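Local atomic coordinates of putative branched-chain amino acid ABC transporter, periplasmic branched-chain amino acid-binding protein (Pseudomonas protegens Pf-5, PDB entry 4RU0), a protein that probably binds a branched-chain amino acid or a related small solute in the periplasm and hands it to an ABC transporter for uptake. Residues S49-Y60 with S324-A335; R138-F147 with R422-A433. One frame throughout, in Å; residues are numbered along the deposited sequence.

Interaction 1: S49-Y60 with S324-A335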
# COMPACT_ATOMS: atom_id res chain seq x y z
N SER A 49 7.47 -3.94 -13.93
CA SER A 49 6.99 -3.02 -12.90
C SER A 49 7.75 -3.23 -11.59
O SER A 49 8.12 -2.26 -10.92
CB SER A 49 5.49 -3.20 -12.68
OG SER A 49 5.16 -4.58 -12.58
N GLY A 50 8.00 -4.49 -11.25
CA GLY A 50 8.68 -4.83 -10.02
C GLY A 50 10.05 -4.19 -9.86
O GLY A 50 10.39 -3.73 -8.77
N VAL A 51 10.83 -4.16 -10.93
CA VAL A 51 12.20 -3.65 -10.85
C VAL A 51 12.22 -2.17 -10.48
O VAL A 51 13.20 -1.68 -9.91
CB VAL A 51 12.97 -3.85 -12.17
CG1 VAL A 51 13.27 -5.33 -12.38
CG2 VAL A 51 12.20 -3.27 -13.34
N GLN A 52 11.14 -1.47 -10.78
CA GLN A 52 11.02 -0.07 -10.41
C GLN A 52 10.80 0.08 -8.91
O GLN A 52 11.34 1.00 -8.28
CB GLN A 52 9.89 0.60 -11.19
CG GLN A 52 10.07 0.54 -12.70
CD GLN A 52 8.85 1.03 -13.45
OE1 GLN A 52 8.39 2.16 -13.24
NE2 GLN A 52 8.32 0.18 -14.33
N VAL A 53 10.02 -0.83 -8.33
CA VAL A 53 9.79 -0.85 -6.89
C VAL A 53 11.08 -1.16 -6.12
O VAL A 53 11.41 -0.47 -5.15
CB VAL A 53 8.72 -1.89 -6.50
CG1 VAL A 53 8.44 -1.81 -5.01
CG2 VAL A 53 7.44 -1.67 -7.29
N TRP A 54 11.79 -2.21 -6.53
CA TRP A 54 13.00 -2.62 -5.82
C TRP A 54 14.05 -1.52 -5.88
O TRP A 54 14.74 -1.25 -4.89
CB TRP A 54 13.57 -3.93 -6.39
CG TRP A 54 12.56 -4.94 -6.86
CD1 TRP A 54 12.65 -5.73 -7.98
CD2 TRP A 54 11.30 -5.28 -6.24
NE1 TRP A 54 11.54 -6.53 -8.09
CE2 TRP A 54 10.70 -6.27 -7.04
CE3 TRP A 54 10.63 -4.84 -5.09
CZ2 TRP A 54 9.46 -6.83 -6.73
CZ3 TRP A 54 9.41 -5.39 -4.79
CH2 TRP A 54 8.83 -6.37 -5.60
N ALA A 55 14.17 -0.89 -7.05
CA ALA A 55 15.13 0.19 -7.25
C ALA A 55 14.85 1.35 -6.30
O ALA A 55 15.78 2.05 -5.87
CB ALA A 55 15.11 0.66 -8.69
N GLY A 56 13.58 1.56 -5.98
CA GLY A 56 13.19 2.58 -5.02
C GLY A 56 13.66 2.24 -3.62
O GLY A 56 14.20 3.10 -2.91
N MSE A 57 13.43 1.01 -3.21
CA MSE A 57 13.87 0.56 -1.92
C MSE A 57 15.38 0.58 -1.84
O MSE A 57 15.93 1.06 -0.84
CB MSE A 57 13.38 -0.87 -1.79
CG MSE A 57 11.98 -0.94 -1.20
SE MSE A 57 11.34 -2.78 -1.30
CE MSE A 57 10.89 -2.91 0.59
N ILE A 58 16.05 0.09 -2.86
CA ILE A 58 17.49 0.05 -2.80
C ILE A 58 18.11 1.44 -2.74
O ILE A 58 18.96 1.69 -1.90
CB ILE A 58 18.06 -0.75 -3.99
CG1 ILE A 58 17.68 -2.22 -3.88
CG2 ILE A 58 19.57 -0.63 -4.04
CD1 ILE A 58 17.72 -2.98 -5.19
N ASP A 59 17.65 2.36 -3.58
CA ASP A 59 18.27 3.67 -3.62
C ASP A 59 18.09 4.38 -2.31
O ASP A 59 19.00 5.03 -1.82
CB ASP A 59 17.76 4.51 -4.79
CG ASP A 59 18.20 3.97 -6.12
OD1 ASP A 59 17.63 4.34 -7.16
OD2 ASP A 59 19.12 3.14 -6.13
N TYR A 60 16.91 4.25 -1.71
CA TYR A 60 16.70 4.86 -0.41
C TYR A 60 17.60 4.25 0.67
O TYR A 60 18.05 4.95 1.57
CB TYR A 60 15.24 4.89 0.01
CG TYR A 60 15.04 5.65 1.28
CD1 TYR A 60 15.23 7.02 1.32
CD2 TYR A 60 14.70 5.02 2.44
CE1 TYR A 60 15.05 7.73 2.49
CE2 TYR A 60 14.53 5.72 3.61
CZ TYR A 60 14.71 7.07 3.63
OH TYR A 60 14.55 7.77 4.79
N SER A 324 8.00 7.30 -10.89
CA SER A 324 6.88 6.44 -11.20
C SER A 324 6.29 5.92 -9.92
O SER A 324 6.99 5.80 -8.94
CB SER A 324 7.29 5.29 -12.11
OG SER A 324 7.76 4.17 -11.39
N VAL A 325 5.00 5.64 -9.94
CA VAL A 325 4.29 5.28 -8.72
C VAL A 325 4.92 4.02 -8.11
O VAL A 325 5.01 3.88 -6.91
CB VAL A 325 2.76 5.17 -8.97
CG1 VAL A 325 2.00 4.57 -7.81
CG2 VAL A 325 2.19 6.50 -9.37
N TYR A 326 5.36 3.14 -8.97
CA TYR A 326 6.07 1.96 -8.56
C TYR A 326 7.38 2.31 -7.84
O TYR A 326 7.67 1.76 -6.80
CB TYR A 326 6.36 1.12 -9.79
CG TYR A 326 5.13 0.50 -10.38
CD1 TYR A 326 4.17 -0.06 -9.57
CD2 TYR A 326 4.92 0.47 -11.74
CE1 TYR A 326 3.04 -0.64 -10.10
CE2 TYR A 326 3.79 -0.10 -12.28
CZ TYR A 326 2.85 -0.67 -11.45
OH TYR A 326 1.72 -1.26 -11.96
N TYR A 327 8.13 3.26 -8.37
CA TYR A 327 9.36 3.67 -7.75
C TYR A 327 9.11 4.29 -6.39
O TYR A 327 9.86 4.10 -5.46
CB TYR A 327 10.14 4.64 -8.65
CG TYR A 327 11.48 5.04 -8.09
CD1 TYR A 327 11.57 5.96 -7.08
CD2 TYR A 327 12.64 4.47 -8.56
CE1 TYR A 327 12.78 6.31 -6.55
CE2 TYR A 327 13.86 4.81 -8.04
CZ TYR A 327 13.92 5.74 -7.04
OH TYR A 327 15.13 6.10 -6.51
N ASN A 328 8.04 5.06 -6.31
CA ASN A 328 7.74 5.80 -5.09
C ASN A 328 7.18 4.90 -3.99
O ASN A 328 7.32 5.21 -2.81
CB ASN A 328 6.76 6.93 -5.39
CG ASN A 328 7.39 8.01 -6.26
OD1 ASN A 328 8.42 7.80 -6.89
ND2 ASN A 328 6.76 9.18 -6.29
N SER A 329 6.54 3.80 -4.38
CA SER A 329 6.08 2.83 -3.40
C SER A 329 7.30 2.19 -2.76
O SER A 329 7.30 1.90 -1.56
CB SER A 329 5.18 1.77 -4.04
OG SER A 329 5.89 0.97 -4.97
N GLY A 330 8.35 1.98 -3.55
CA GLY A 330 9.60 1.46 -3.04
C GLY A 330 10.20 2.40 -2.01
O GLY A 330 10.69 1.97 -0.97
N LEU A 331 10.15 3.70 -2.31
CA LEU A 331 10.67 4.71 -1.40
C LEU A 331 9.91 4.73 -0.08
O LEU A 331 10.50 4.84 0.99
CB LEU A 331 10.61 6.10 -2.06
CG LEU A 331 11.48 6.30 -3.29
CD1 LEU A 331 11.25 7.68 -3.89
CD2 LEU A 331 12.96 6.12 -2.93
N VAL A 332 8.59 4.63 -0.16
CA VAL A 332 7.75 4.71 1.03
C VAL A 332 7.82 3.40 1.82
O VAL A 332 7.83 3.40 3.05
CB VAL A 332 6.29 5.06 0.66
CG1 VAL A 332 5.34 4.78 1.81
CG2 VAL A 332 6.21 6.52 0.24
N ASN A 333 7.88 2.29 1.10
CA ASN A 333 8.04 0.97 1.71
C ASN A 333 9.32 0.90 2.54
O ASN A 333 9.32 0.40 3.67
CB ASN A 333 8.06 -0.12 0.64
CG ASN A 333 7.52 -1.44 1.14
OD1 ASN A 333 6.64 -1.48 2.00
ND2 ASN A 333 8.04 -2.53 0.59
N ALA A 334 10.41 1.42 1.99
CA ALA A 334 11.71 1.38 2.64
C ALA A 334 11.79 2.35 3.82
O ALA A 334 12.42 2.05 4.83
CB ALA A 334 12.81 1.69 1.64
N ALA A 335 11.15 3.50 3.69
CA ALA A 335 11.21 4.53 4.72
C ALA A 335 10.49 4.10 5.99
O ALA A 335 10.92 4.41 7.10
CB ALA A 335 10.62 5.83 4.20

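Interaction 2: R138-F147 with R422-A433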
# COMPACT_ATOMS: atom_id res chain seq x y z
N ARG A 138 -4.02 -8.60 5.33
CA ARG A 138 -5.20 -8.82 6.16
C ARG A 138 -5.67 -7.53 6.83
O ARG A 138 -4.95 -6.95 7.64
CB ARG A 138 -4.90 -9.86 7.23
CG ARG A 138 -4.34 -11.17 6.69
CD ARG A 138 -3.81 -12.02 7.83
NE ARG A 138 -3.39 -13.35 7.42
CZ ARG A 138 -4.20 -14.41 7.36
NH1 ARG A 138 -3.72 -15.59 6.99
NH2 ARG A 138 -5.49 -14.29 7.68
N THR A 139 -6.88 -7.09 6.52
CA THR A 139 -7.38 -5.86 7.12
C THR A 139 -7.58 -6.03 8.63
O THR A 139 -7.34 -5.10 9.40
CB THR A 139 -8.71 -5.38 6.47
OG1 THR A 139 -9.72 -6.38 6.63
CG2 THR A 139 -8.52 -5.10 4.98
N GLU A 140 -7.97 -7.22 9.06
CA GLU A 140 -8.18 -7.46 10.48
C GLU A 140 -6.87 -7.42 11.26
O GLU A 140 -6.87 -7.36 12.49
CB GLU A 140 -8.90 -8.80 10.72
CG GLU A 140 -8.14 -10.03 10.29
CD GLU A 140 -8.31 -10.35 8.82
OE1 GLU A 140 -8.96 -9.54 8.12
OE2 GLU A 140 -7.80 -11.40 8.36
N ALA A 141 -5.74 -7.43 10.56
CA ALA A 141 -4.45 -7.32 11.23
C ALA A 141 -4.19 -5.89 11.68
O ALA A 141 -3.14 -5.58 12.24
CB ALA A 141 -3.33 -7.81 10.33
N THR A 142 -5.16 -5.01 11.43
CA THR A 142 -5.14 -3.68 12.02
C THR A 142 -5.13 -3.81 13.55
O THR A 142 -4.44 -3.06 14.24
CB THR A 142 -6.35 -2.83 11.59
OG1 THR A 142 -6.40 -2.75 10.16
CG2 THR A 142 -6.26 -1.43 12.16
N ASP A 143 -5.88 -4.78 14.05
CA ASP A 143 -5.93 -5.07 15.48
C ASP A 143 -4.72 -5.90 15.89
O ASP A 143 -4.74 -7.12 15.84
CB ASP A 143 -7.23 -5.81 15.83
CG ASP A 143 -7.48 -5.90 17.34
OD1 ASP A 143 -6.54 -5.67 18.14
OD2 ASP A 143 -8.62 -6.22 17.73
N GLY A 144 -3.66 -5.21 16.32
CA GLY A 144 -2.44 -5.89 16.71
C GLY A 144 -2.53 -6.69 17.99
O GLY A 144 -1.56 -7.34 18.38
N THR A 145 -3.68 -6.66 18.67
CA THR A 145 -3.85 -7.49 19.85
C THR A 145 -4.09 -8.93 19.42
O THR A 145 -3.88 -9.86 20.19
CB THR A 145 -5.03 -7.03 20.75
OG1 THR A 145 -6.27 -7.22 20.07
CG2 THR A 145 -4.86 -5.57 21.15
N VAL A 146 -4.54 -9.10 18.18
CA VAL A 146 -4.78 -10.43 17.63
C VAL A 146 -3.67 -10.77 16.63
O VAL A 146 -3.34 -11.94 16.44
CB VAL A 146 -6.17 -10.51 16.96
CG1 VAL A 146 -6.36 -11.83 16.23
CG2 VAL A 146 -7.25 -10.32 18.01
N PHE A 147 -3.08 -9.75 16.03
CA PHE A 147 -2.00 -9.93 15.06
C PHE A 147 -0.71 -9.22 15.46
O PHE A 147 -0.33 -8.24 14.83
CB PHE A 147 -2.46 -9.45 13.68
CG PHE A 147 -3.52 -10.30 13.07
CD1 PHE A 147 -4.86 -10.07 13.35
CD2 PHE A 147 -3.18 -11.34 12.21
CE1 PHE A 147 -5.83 -10.86 12.78
CE2 PHE A 147 -4.16 -12.13 11.64
CZ PHE A 147 -5.48 -11.89 11.92
N ARG A 422 -14.07 0.97 12.85
CA ARG A 422 -13.41 0.14 13.87
C ARG A 422 -14.24 -1.05 14.39
O ARG A 422 -13.67 -2.11 14.65
CB ARG A 422 -12.98 1.02 15.05
CG ARG A 422 -12.14 0.29 16.09
CD ARG A 422 -10.75 -0.05 15.56
NE ARG A 422 -10.13 -1.12 16.34
CZ ARG A 422 -8.83 -1.42 16.33
NH1 ARG A 422 -7.98 -0.73 15.59
NH2 ARG A 422 -8.39 -2.42 17.09
N PRO A 423 -15.57 -0.90 14.55
CA PRO A 423 -16.31 -2.09 15.00
C PRO A 423 -16.24 -3.27 14.02
O PRO A 423 -16.24 -4.41 14.46
CB PRO A 423 -17.74 -1.57 15.13
CG PRO A 423 -17.58 -0.14 15.47
CD PRO A 423 -16.40 0.32 14.65
N LEU A 424 -16.17 -2.98 12.72
CA LEU A 424 -16.01 -4.04 11.73
C LEU A 424 -14.68 -4.74 11.89
O LEU A 424 -14.58 -5.97 11.78
CB LEU A 424 -16.12 -3.48 10.31
CG LEU A 424 -17.50 -2.98 9.89
CD1 LEU A 424 -17.48 -2.55 8.44
CD2 LEU A 424 -18.53 -4.08 10.12
N ILE A 425 -13.65 -3.96 12.16
CA ILE A 425 -12.32 -4.50 12.37
C ILE A 425 -12.27 -5.33 13.66
O ILE A 425 -11.81 -6.47 13.64
CB ILE A 425 -11.27 -3.39 12.42
CG1 ILE A 425 -11.03 -2.85 11.00
CG2 ILE A 425 -9.97 -3.89 13.06
CD1 ILE A 425 -9.86 -1.92 10.89
N ASP A 426 -12.75 -4.76 14.76
CA ASP A 426 -12.78 -5.47 16.03
C ASP A 426 -13.50 -6.81 15.89
O ASP A 426 -13.02 -7.84 16.37
CB ASP A 426 -13.46 -4.64 17.12
CG ASP A 426 -12.59 -3.49 17.60
OD1 ASP A 426 -11.35 -3.55 17.44
OD2 ASP A 426 -13.15 -2.51 18.15
N GLU A 427 -14.64 -6.79 15.21
CA GLU A 427 -15.42 -8.01 14.98
C GLU A 427 -14.64 -9.06 14.20
O GLU A 427 -14.57 -10.22 14.60
CB GLU A 427 -16.71 -7.68 14.22
CG GLU A 427 -17.50 -8.92 13.83
CD GLU A 427 -18.14 -8.80 12.46
OE1 GLU A 427 -18.96 -7.87 12.26
OE2 GLU A 427 -17.83 -9.63 11.58
N LYS A 428 -14.05 -8.64 13.09
CA LYS A 428 -13.33 -9.54 12.20
C LYS A 428 -12.11 -10.16 12.90
O LYS A 428 -11.87 -11.36 12.79
CB LYS A 428 -12.91 -8.79 10.94
CG LYS A 428 -12.47 -9.68 9.78
CD LYS A 428 -12.49 -8.89 8.47
CE LYS A 428 -12.14 -9.77 7.28
NZ LYS A 428 -12.39 -9.04 6.00
N ALA A 429 -11.37 -9.34 13.63
CA ALA A 429 -10.19 -9.81 14.35
C ALA A 429 -10.55 -10.76 15.49
O ALA A 429 -9.77 -11.64 15.85
CB ALA A 429 -9.39 -8.64 14.89
N ALA A 430 -11.74 -10.57 16.07
CA ALA A 430 -12.17 -11.39 17.20
C ALA A 430 -12.62 -12.75 16.71
O ALA A 430 -12.34 -13.77 17.34
CB ALA A 430 -13.28 -10.70 17.97
N ALA A 431 -13.33 -12.76 15.59
CA ALA A 431 -13.74 -14.01 14.95
C ALA A 431 -12.50 -14.85 14.63
O ALA A 431 -12.49 -16.06 14.87
CB ALA A 431 -14.53 -13.73 13.69
N PHE A 432 -11.47 -14.20 14.11
CA PHE A 432 -10.20 -14.85 13.81
C PHE A 432 -9.54 -15.40 15.07
O PHE A 432 -9.07 -16.53 15.09
CB PHE A 432 -9.25 -13.87 13.10
CG PHE A 432 -7.96 -14.50 12.64
CD1 PHE A 432 -7.86 -15.03 11.37
CD2 PHE A 432 -6.86 -14.56 13.48
CE1 PHE A 432 -6.68 -15.62 10.94
CE2 PHE A 432 -5.67 -15.14 13.06
CZ PHE A 432 -5.58 -15.67 11.78
N ALA A 433 -9.50 -14.58 16.12
CA ALA A 433 -8.89 -15.00 17.38
C ALA A 433 -9.63 -16.20 17.97
O ALA A 433 -9.03 -17.07 18.59
CB ALA A 433 -8.87 -13.86 18.38
O HOH W 1 -11.50 -7.59 18.30
O HOH W 2 -9.79 -4.71 19.73

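Interaction 1: S49-Y60 with S324-A335
Gly56 and Gly330 face each other where two helices come closest, their CA atoms 4.3 Å apart and the short helical axes 6.5 Å apart at a crossing angle of -38°. A CB on either glycine would run into a carbonyl oxygen of the partner helix, Tyr327 O or Val53 O. Backbone therefore meets backbone, and CA-H...O contacts link them: Gly330 CA lies 3.4 Å from Val53 O, and Tyr327 CA and Val53 CA approach Gln52 O and Tyr326 O in the same way. This close glycine-mediated crossing joins helix 47-67 to helix 325-348 in a periplasmic binding protein fold, with the side chain of Val53 about 5 Å from the bound polyether. The Tyr327 ring spreads over Gly56, whose CA sits above its centre, 3.8 Å from the centroid. With CG anti to the backbone N (chi1 -176°), the ring reaches across to Asp59, where OH donates to OD1 on its anti lone pair, in the ring plane; Asp59 OD2 is held by Asp315 N. Toward the more open end, where Ser49, Ser324 and Tyr326 are partly exposed, side chains rather than bare backbone make much of the contact. Ser49 CB rests over one face of Tyr326, offset toward the rim, while Ser49 OG bonds to Tyr46 O. Ser324, the N-cap of its helix, accepts from Tyr327 N and donates through OG to Gln52 OE1 at 2.8 Å.

Interaction 2: R138-F147 with R422-A433
Phe147 and Val146 meet Phe432 and Ala429 through apolar contact. Phe147 CZ comes over one face of the Phe432 ring, offset toward the rim and 3.4 Å from CD2, with the two planes 36° apart. Phe432 CG stands anti to the backbone N (chi1 -175°), which sends the ring across the loop; Val146 CG1 touches its CD2 at 3.9 Å and also reaches Ala433 CB. Replacing Phe432 by an alanine would probably open a gap beside Phe147 CZ, take one of Val146 CG1's partners away and let the Phe147 ring shift. Ala429 CB packs against Asp143 CB at 3.7 Å, and Ile425 CD1 lies against Thr142. In this way helix 418-435, the last helix of the chain, closes over the loop between strands 131-132 and 150-151, whose 3-10 turn and Asx turn at Asp143 shape the surface it meets. Polar contacts are looser, and no direct hydrogen bond crosses between the segments. Asp143 OD2 and Arg422 NH2 form a long salt bridge of 3.9 Å, while Arg422 NE binds Asp426 OD1 within the helix. The carboxylates of Asp143 and Asp426 probably repel one another, but one water bridges them and, with Arg422, is likely to ease the repulsion; another joins Asp143 OD2 to Asp426 O. The aliphatic chain of Lys428 crosses Glu140 at a slant, CE 3.3 Å from OE1, and its NZ bonds to Tyr158 OH.

Interactions 1 and 2 lie on opposite sides of the chain's centre, their own centres about 29 Å apart and their nearest atoms about 13 Å apart, so they do not touch. Along the chain their segments alternate: 49-60 and 138-147 come first, then 324-335 and 422-433. Each contact thus ties an early part of the sequence to a late one, across more than 260 residues. The first pairs two helices, 47-67 and 325-348, beside the bound polyether; the second sets the C-terminal helix 418-435, which follows strand 407-415 at the edge of the seven-stranded sheet, against a loop further from the ligand. Such returns of the chain are consistent with the interwoven lobes of periplasmic binding proteins.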